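Long-range contact in FLAP structure-specific endonuclease (PDB 2IZO), which cleaves 5' flaps from DNA during replication and repair, as a magnesium-dependent structure-specific endonuclease that also has 5'-3' exonuclease activity: residues S14-K19 with E68-I73. Residues are numbered along the deposited sequence; the frame is centred on the assembly and turned at random.
Sequences SELKGK and EGVIPI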
loop_
_atom_site.group_PDB
_atom_site.type_symbol
_atom_site.label_atom_id
_atom_site.label_comp_id
_atom_site.label_asym_id
_atom_site.label_seq_id
_atom_site.Cartn_x
_atom_site.Cartn_y
_atom_site.Cartn_z
ATOM N N SER A 14 -4.131 11.575 8.997
ATOM C CA SER A 14 -2.678 11.434 9.087
ATOM C C SER A 14 -2.201 11.444 10.540
ATOM O O SER A 14 -1.487 10.534 10.968
ATOM C CB SER A 14 -1.974 12.539 8.293
ATOM O OG SER A 14 -2.058 12.306 6.897
ATOM N N GLU A 15 -2.613 12.462 11.294
ATOM C CA GLU A 15 -2.220 12.596 12.696
ATOM C C GLU A 15 -2.885 11.538 13.573
ATOM O O GLU A 15 -2.381 11.206 14.644
ATOM C CB GLU A 15 -2.529 13.999 13.211
ATOM N N LEU A 16 -4.005 11.002 13.100
ATOM C CA LEU A 16 -4.779 10.028 13.864
ATOM C C LEU A 16 -4.352 8.581 13.581
ATOM O O LEU A 16 -4.743 7.659 14.296
ATOM C CB LEU A 16 -6.274 10.232 13.583
ATOM C CG LEU A 16 -7.327 9.822 14.618
ATOM C CD1 LEU A 16 -6.973 10.278 16.029
ATOM C CD2 LEU A 16 -8.672 10.385 14.198
ATOM N N LYS A 17 -3.539 8.400 12.542
ATOM C CA LYS A 17 -3.034 7.086 12.138
ATOM C C LYS A 17 -2.174 6.433 13.225
ATOM O O LYS A 17 -1.261 7.058 13.768
ATOM C CB LYS A 17 -2.243 7.214 10.832
ATOM C CG LYS A 17 -1.921 5.898 10.141
ATOM C CD LYS A 17 -1.627 6.090 8.653
ATOM C CE LYS A 17 -0.195 6.558 8.383
ATOM N NZ LYS A 17 -0.005 8.016 8.620
ATOM N N GLY A 18 -2.483 5.175 13.532
ATOM C CA GLY A 18 -1.764 4.410 14.550
ATOM C C GLY A 18 -2.179 4.742 15.972
ATOM O O GLY A 18 -1.373 4.642 16.899
ATOM N N LYS A 19 -3.443 5.124 16.145
ATOM C CA LYS A 19 -3.944 5.574 17.444
ATOM C C LYS A 19 -5.174 4.811 17.928
ATOM O O LYS A 19 -6.158 4.649 17.198
ATOM C CB LYS A 19 -4.235 7.077 17.419
ATOM C CG LYS A 19 -3.030 7.918 17.039
ATOM C CD LYS A 19 -3.227 9.372 17.379
ATOM C CE LYS A 19 -1.898 10.114 17.437
ATOM N NZ LYS A 19 -0.918 9.496 18.374
ATOM N N GLU A 68 -8.015 3.653 7.799
ATOM C CA GLU A 68 -7.336 4.928 7.987
ATOM C C GLU A 68 -6.219 4.864 9.043
ATOM O O GLU A 68 -5.377 5.765 9.118
ATOM C CB GLU A 68 -8.348 6.018 8.334
ATOM C CG GLU A 68 -8.043 7.331 7.657
ATOM C CD GLU A 68 -8.743 7.502 6.319
ATOM O OE1 GLU A 68 -9.992 7.579 6.303
ATOM O OE2 GLU A 68 -8.043 7.583 5.283
ATOM N N GLY A 69 -6.226 3.802 9.850
ATOM C CA GLY A 69 -5.167 3.550 10.830
ATOM C C GLY A 69 -5.583 3.664 12.287
ATOM O O GLY A 69 -4.769 3.445 13.192
ATOM N N VAL A 70 -6.845 4.011 12.514
ATOM C CA VAL A 70 -7.375 4.166 13.864
ATOM C C VAL A 70 -7.754 2.797 14.417
ATOM O O VAL A 70 -8.525 2.068 13.794
ATOM C CB VAL A 70 -8.625 5.085 13.888
ATOM C CG1 VAL A 70 -9.140 5.264 15.311
ATOM C CG2 VAL A 70 -8.328 6.434 13.249
ATOM N N ILE A 71 -7.205 2.444 15.575
ATOM C CA ILE A 71 -7.641 1.239 16.273
ATOM C C ILE A 71 -8.832 1.601 17.160
ATOM O O ILE A 71 -8.695 2.378 18.109
ATOM C CB ILE A 71 -6.511 0.568 17.087
ATOM C CG1 ILE A 71 -5.373 0.133 16.157
ATOM C CG2 ILE A 71 -7.060 -0.628 17.878
ATOM C CD1 ILE A 71 -4.172 -0.487 16.869
ATOM N N PRO A 72 -10.013 1.049 16.839
ATOM C CA PRO A 72 -11.239 1.410 17.528
ATOM C C PRO A 72 -11.530 0.530 18.740
ATOM O O PRO A 72 -11.435 -0.696 18.664
ATOM C CB PRO A 72 -12.308 1.208 16.451
ATOM C CG PRO A 72 -11.698 0.270 15.433
ATOM C CD PRO A 72 -10.260 0.045 15.790
ATOM N N ILE A 73 -11.871 1.165 19.853
ATOM C CA ILE A 73 -12.345 0.451 21.028
ATOM C C ILE A 73 -13.744 0.960 21.354
ATOM O O ILE A 73 -13.931 2.135 21.682
ATOM C CB ILE A 73 -11.409 0.640 22.240
ATOM C CG1 ILE A 73 -10.008 0.115 21.921
ATOM C CG2 ILE A 73 -11.977 -0.058 23.469
ATOM C CD1 ILE A 73 -8.907 0.745 22.753
#
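Two neighbouring parallel strands of the PIN-like nuclease core, 19-24 and 70-76, meet here at their N-terminal ends, where G18 and K19 lie beside G69, V70 and I71. Both strands are entered from a helix. On one side, a type II beta turn from L16 to K19 links helix 13-16 to its strand. On the other, G69 closes helix 53-68 in a Schellman motif. Its positive phi (112°) turns the chain out of the helix and into strand 70-76.

Two backbone hydrogen bonds join the segments. G18 N donates to G69 O at 2.9 Å. I71 N donates to K19 O, also at 2.9 Å, with an N-H...O angle of 143°. V70 CA lies 3.6 Å from K19 O, at most a weak CA-H...O contact. The G69 carbonyl is thus used by the turn, and the K19 carbonyl by the strand beside it.

Side chains pack next to these bonds. L16 and V70 cross obliquely, with L16 CG 3.8 Å from V70 CG2. CG2 stands beside the V70 backbone N. CG1 is anti to that N (chi1 -178°), beside the carbonyl carbon, and lies 3.6 Å from K19 O. The aliphatic part of K17 lies against the end of helix 53-68, with CG 3.6 Å from E68 O. Farther out the K17 chain bends, and outside this contact NZ forms a salt bridge with an acidic side chain on the chain of a different protein in the assembly.

The pairing of the strands continues as I71 and I73 form backbone hydrogen bonds with V21. V70 also packs on I65 of helix 53-68. L16 touches L11 and W164, and K19 makes a cation-pi contact with W164. The C-terminal end of helix 316-337 touches K17 through A336 and I71 through S337.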